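Local coordinates for protein benzoate transport porin BenP (Acinetobacter baumannii AB307-0294, PDB 5DL8) that probably forms a substrate-selective channel across the outer membrane, as a calcium-binding beta-barrel porin of the OprD family, at residues A[21-35]-A[48-62]. Sequence-based numbering, arbitrary orientation.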
# COMPACT_ATOMS: atom_id res chain seq x y z
N GLN A 21 23.31 -6.42 -2.27
CA GLN A 21 23.29 -6.94 -0.90
C GLN A 21 24.42 -7.93 -0.54
O GLN A 21 24.42 -9.08 -1.02
CB GLN A 21 21.93 -7.61 -0.64
CG GLN A 21 21.54 -7.80 0.82
CD GLN A 21 20.23 -8.58 0.92
OE1 GLN A 21 19.33 -8.33 0.12
NE2 GLN A 21 20.13 -9.56 1.86
N THR A 22 25.34 -7.52 0.35
CA THR A 22 26.53 -8.33 0.75
C THR A 22 26.25 -9.37 1.86
O THR A 22 26.92 -10.41 1.92
CB THR A 22 27.76 -7.45 1.19
OG1 THR A 22 27.34 -6.50 2.16
CG2 THR A 22 28.43 -6.72 0.02
N GLU A 23 25.27 -9.08 2.73
CA GLU A 23 24.93 -9.91 3.91
C GLU A 23 23.46 -10.45 3.87
O GLU A 23 22.54 -9.73 3.48
CB GLU A 23 25.14 -9.05 5.20
CG GLU A 23 26.59 -8.72 5.66
CD GLU A 23 27.42 -10.00 5.98
OE1 GLU A 23 26.89 -10.96 6.61
OE2 GLU A 23 28.59 -10.08 5.58
N ASP A 24 23.24 -11.70 4.31
CA ASP A 24 21.85 -12.19 4.55
C ASP A 24 21.13 -11.23 5.53
O ASP A 24 21.80 -10.62 6.41
CB ASP A 24 21.78 -13.58 5.17
CG ASP A 24 22.25 -14.71 4.23
OD1 ASP A 24 22.64 -14.54 3.09
OD2 ASP A 24 22.19 -15.86 4.68
N GLU A 25 19.82 -11.06 5.31
CA GLU A 25 18.92 -10.22 6.13
C GLU A 25 17.75 -11.14 6.48
O GLU A 25 17.13 -11.74 5.61
CB GLU A 25 18.39 -8.96 5.38
CG GLU A 25 19.45 -7.85 5.10
CD GLU A 25 19.14 -6.89 3.92
OE1 GLU A 25 17.99 -6.69 3.49
OE2 GLU A 25 20.09 -6.29 3.39
N TRP A 26 17.52 -11.29 7.80
CA TRP A 26 16.34 -11.94 8.36
C TRP A 26 15.44 -10.91 9.08
O TRP A 26 15.96 -9.93 9.67
CB TRP A 26 16.77 -12.96 9.35
CG TRP A 26 17.61 -14.08 8.89
CD1 TRP A 26 18.96 -14.06 8.74
CD2 TRP A 26 17.19 -15.40 8.65
NE1 TRP A 26 19.39 -15.26 8.37
CE2 TRP A 26 18.33 -16.12 8.30
CE3 TRP A 26 15.92 -16.04 8.63
CZ2 TRP A 26 18.29 -17.50 7.97
CZ3 TRP A 26 15.86 -17.42 8.29
CH2 TRP A 26 17.05 -18.14 7.97
N LYS A 27 14.11 -11.11 9.07
CA LYS A 27 13.23 -10.24 9.87
C LYS A 27 12.24 -11.13 10.54
O LYS A 27 11.57 -11.86 9.85
CB LYS A 27 12.53 -9.23 8.98
CG LYS A 27 11.95 -8.03 9.72
CD LYS A 27 11.39 -6.82 8.91
CE LYS A 27 10.73 -7.20 7.58
NZ LYS A 27 10.24 -5.94 6.89
N PHE A 28 12.19 -11.09 11.87
CA PHE A 28 11.18 -11.75 12.66
C PHE A 28 10.22 -10.72 13.20
O PHE A 28 10.62 -9.73 13.80
CB PHE A 28 11.80 -12.46 13.89
CG PHE A 28 10.80 -13.16 14.73
CD1 PHE A 28 10.09 -14.22 14.24
CD2 PHE A 28 10.52 -12.74 16.00
CE1 PHE A 28 9.07 -14.83 14.98
CE2 PHE A 28 9.54 -13.38 16.77
CZ PHE A 28 8.81 -14.41 16.27
N THR A 29 8.93 -10.99 13.04
CA THR A 29 7.91 -10.13 13.58
C THR A 29 6.80 -10.90 14.37
O THR A 29 6.59 -12.06 14.20
CB THR A 29 7.18 -9.23 12.52
OG1 THR A 29 6.31 -10.01 11.74
CG2 THR A 29 8.11 -8.43 11.56
N LEU A 30 6.12 -10.10 15.19
CA LEU A 30 4.92 -10.34 15.93
C LEU A 30 4.01 -9.12 15.78
O LEU A 30 4.41 -7.95 15.84
CB LEU A 30 5.17 -10.61 17.46
CG LEU A 30 6.11 -11.75 17.84
CD1 LEU A 30 6.53 -11.66 19.29
CD2 LEU A 30 5.51 -13.09 17.61
N LYS A 31 2.75 -9.46 15.60
CA LYS A 31 1.67 -8.50 15.56
C LYS A 31 0.38 -9.00 16.32
O LYS A 31 -0.31 -9.96 15.88
CB LYS A 31 1.30 -8.25 14.08
CG LYS A 31 0.42 -6.98 13.95
CD LYS A 31 0.04 -6.63 12.51
CE LYS A 31 1.18 -5.85 11.82
NZ LYS A 31 0.81 -5.63 10.33
N ASN A 32 -0.01 -8.23 17.29
CA ASN A 32 -1.26 -8.37 18.00
C ASN A 32 -2.08 -7.23 17.45
O ASN A 32 -1.77 -6.07 17.71
CB ASN A 32 -1.06 -8.14 19.50
CG ASN A 32 -2.34 -8.48 20.38
OD1 ASN A 32 -3.31 -7.72 20.49
ND2 ASN A 32 -2.26 -9.60 21.06
N ALA A 33 -3.17 -7.57 16.76
CA ALA A 33 -3.95 -6.59 15.99
C ALA A 33 -5.40 -6.62 16.39
O ALA A 33 -6.05 -7.67 16.26
CB ALA A 33 -3.87 -6.89 14.46
N TYR A 34 -5.93 -5.49 16.82
CA TYR A 34 -7.36 -5.30 17.04
C TYR A 34 -7.90 -4.26 16.04
O TYR A 34 -7.44 -3.08 16.01
CB TYR A 34 -7.60 -4.86 18.46
CG TYR A 34 -8.99 -4.40 18.76
CD1 TYR A 34 -10.00 -5.28 18.93
CD2 TYR A 34 -9.26 -3.03 18.92
CE1 TYR A 34 -11.32 -4.82 19.19
CE2 TYR A 34 -10.49 -2.57 19.25
CZ TYR A 34 -11.52 -3.48 19.32
OH TYR A 34 -12.72 -2.98 19.55
N ILE A 35 -8.86 -4.70 15.21
CA ILE A 35 -9.49 -3.80 14.29
C ILE A 35 -10.98 -3.87 14.51
O ILE A 35 -11.56 -4.97 14.56
CB ILE A 35 -9.08 -4.16 12.85
CG1 ILE A 35 -7.60 -3.74 12.61
CG2 ILE A 35 -10.06 -3.52 11.83
CD1 ILE A 35 -6.79 -4.85 11.98
N GLY A 48 -14.73 -6.57 12.14
CA GLY A 48 -13.37 -6.57 12.60
C GLY A 48 -12.98 -7.92 13.19
O GLY A 48 -13.74 -8.87 13.10
N SER A 49 -11.76 -7.95 13.80
CA SER A 49 -11.20 -9.06 14.59
C SER A 49 -10.03 -8.55 15.50
O SER A 49 -9.51 -7.38 15.36
CB SER A 49 -10.62 -10.11 13.62
OG SER A 49 -9.67 -9.48 12.72
N TRP A 50 -9.62 -9.51 16.32
CA TRP A 50 -8.50 -9.50 17.22
C TRP A 50 -7.76 -10.72 16.78
O TRP A 50 -8.33 -11.86 16.78
CB TRP A 50 -8.94 -9.67 18.74
CG TRP A 50 -7.82 -9.42 19.71
CD1 TRP A 50 -6.78 -8.52 19.54
CD2 TRP A 50 -7.56 -10.10 20.92
NE1 TRP A 50 -5.93 -8.59 20.58
CE2 TRP A 50 -6.38 -9.56 21.45
CE3 TRP A 50 -8.22 -11.12 21.62
CZ2 TRP A 50 -5.84 -9.96 22.65
CZ3 TRP A 50 -7.67 -11.60 22.83
CH2 TRP A 50 -6.45 -11.00 23.33
N SER A 51 -6.49 -10.50 16.48
CA SER A 51 -5.61 -11.59 16.05
C SER A 51 -4.18 -11.44 16.55
O SER A 51 -3.76 -10.28 16.82
CB SER A 51 -5.67 -11.77 14.53
OG SER A 51 -5.32 -10.61 13.84
N GLN A 52 -3.50 -12.59 16.67
CA GLN A 52 -2.05 -12.64 16.97
C GLN A 52 -1.34 -13.35 15.84
O GLN A 52 -1.83 -14.42 15.41
CB GLN A 52 -1.74 -13.38 18.26
CG GLN A 52 -0.29 -13.52 18.60
CD GLN A 52 0.32 -12.13 18.92
OE1 GLN A 52 -0.21 -11.37 19.73
NE2 GLN A 52 1.41 -11.81 18.27
N ALA A 53 -0.23 -12.74 15.36
CA ALA A 53 0.55 -13.27 14.23
C ALA A 53 2.02 -13.37 14.59
O ALA A 53 2.51 -12.66 15.49
CB ALA A 53 0.39 -12.36 13.00
N ALA A 54 2.70 -14.32 13.93
CA ALA A 54 4.15 -14.49 13.94
C ALA A 54 4.60 -14.71 12.46
O ALA A 54 3.92 -15.39 11.72
CB ALA A 54 4.60 -15.64 14.80
N SER A 55 5.72 -14.07 12.10
CA SER A 55 6.23 -14.09 10.75
C SER A 55 7.73 -14.07 10.68
O SER A 55 8.39 -13.53 11.57
CB SER A 55 5.75 -12.87 9.97
OG SER A 55 4.35 -12.80 9.92
N LEU A 56 8.24 -14.65 9.61
CA LEU A 56 9.66 -14.66 9.34
C LEU A 56 9.96 -14.42 7.83
O LEU A 56 9.25 -14.96 6.96
CB LEU A 56 10.21 -16.01 9.79
CG LEU A 56 11.74 -16.18 9.72
CD1 LEU A 56 12.39 -15.14 10.60
CD2 LEU A 56 12.11 -17.59 10.08
N PHE A 57 10.92 -13.54 7.57
CA PHE A 57 11.31 -13.10 6.21
C PHE A 57 12.85 -13.24 6.06
O PHE A 57 13.64 -12.84 6.92
CB PHE A 57 10.94 -11.62 5.90
CG PHE A 57 9.49 -11.32 6.13
CD1 PHE A 57 9.04 -10.93 7.40
CD2 PHE A 57 8.55 -11.52 5.13
CE1 PHE A 57 7.70 -10.69 7.64
CE2 PHE A 57 7.21 -11.25 5.35
CZ PHE A 57 6.77 -10.89 6.61
N TYR A 58 13.24 -13.86 4.97
CA TYR A 58 14.60 -14.15 4.68
C TYR A 58 14.94 -13.61 3.29
O TYR A 58 14.18 -13.83 2.31
CB TYR A 58 14.82 -15.63 4.74
CG TYR A 58 16.20 -16.03 4.23
CD1 TYR A 58 17.37 -15.80 5.00
CD2 TYR A 58 16.34 -16.65 2.96
CE1 TYR A 58 18.61 -16.18 4.50
CE2 TYR A 58 17.56 -17.04 2.50
CZ TYR A 58 18.67 -16.81 3.27
OH TYR A 58 19.83 -17.18 2.74
N LYS A 59 16.09 -12.91 3.24
CA LYS A 59 16.67 -12.47 2.00
C LYS A 59 18.11 -12.72 1.92
O LYS A 59 18.89 -11.99 2.57
CB LYS A 59 16.59 -10.99 1.89
CG LYS A 59 15.21 -10.44 1.91
CD LYS A 59 15.25 -8.93 1.77
CE LYS A 59 15.97 -8.59 0.49
NZ LYS A 59 15.55 -7.23 0.10
N SER A 60 18.50 -13.63 1.07
CA SER A 60 19.92 -13.91 0.92
C SER A 60 20.76 -12.74 0.38
O SER A 60 20.32 -11.91 -0.40
CB SER A 60 20.19 -15.17 0.09
OG SER A 60 20.08 -14.91 -1.30
N LYS A 61 22.02 -12.73 0.80
CA LYS A 61 23.02 -12.00 0.04
C LYS A 61 23.04 -12.55 -1.41
O LYS A 61 22.64 -13.70 -1.69
CB LYS A 61 24.43 -12.12 0.68
CG LYS A 61 25.10 -13.50 0.61
CD LYS A 61 26.48 -13.50 1.33
CE LYS A 61 26.88 -14.87 1.91
NZ LYS A 61 28.09 -14.85 2.77
N MET A 62 23.53 -11.71 -2.30
CA MET A 62 23.82 -12.14 -3.66
C MET A 62 25.14 -12.90 -3.68
O MET A 62 26.16 -12.44 -3.20
CB MET A 62 23.79 -10.96 -4.64
CG MET A 62 22.40 -10.35 -4.85
SD MET A 62 20.96 -11.45 -5.14
CE MET A 62 21.33 -12.00 -6.83
O HOH W 1 3.79 -11.20 12.31
O HOH W 2 -7.18 -8.63 13.69
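The first beta hairpin of the porin barrel pairs strands 25-35 and 48-59, antiparallel at 171°, with paired backbone hydrogen bonds at every second residue from Glu25–Lys59 to Ala33–Ser51. On the face carrying Trp26, Phe28 and Leu56, Tyr58 turns an edge onto the Trp26 indole: CD1 sits 3.4 Å above the ring plane, over its centre, with the two planes at 51°. The Tyr58 hydroxyl gives a weak bond to Asp24 OD2, while Asp24 OD1 takes Lys61 N at 3.0 Å on its anti side. Strand 25-39 also pairs with the last strand, 394-406, and Phe407 just beyond it stacks on Trp26; this junction closes the barrel. Nearer the calcium, Asn32 OD1 accepts Trp50 NE1 at 2.8 Å and ND2 gives to Gln52 OE1 at 3.0 Å. Gln52, bent at chi2 (67°), swings its NE2 back to Ala53 O, which Lys31 N reaches from the opposite face. On the sheet face looking into the barrel, one water links Thr29 OG1 and Ser55 OG; another joins Ala33 O to the hydroxyls of Ser49, bonded also to Asp96, and Ser51, bonded also to Gln147. At the far end Gln21 NE2 grips Lys59 O at 2.8 Å, from above its carbonyl plane.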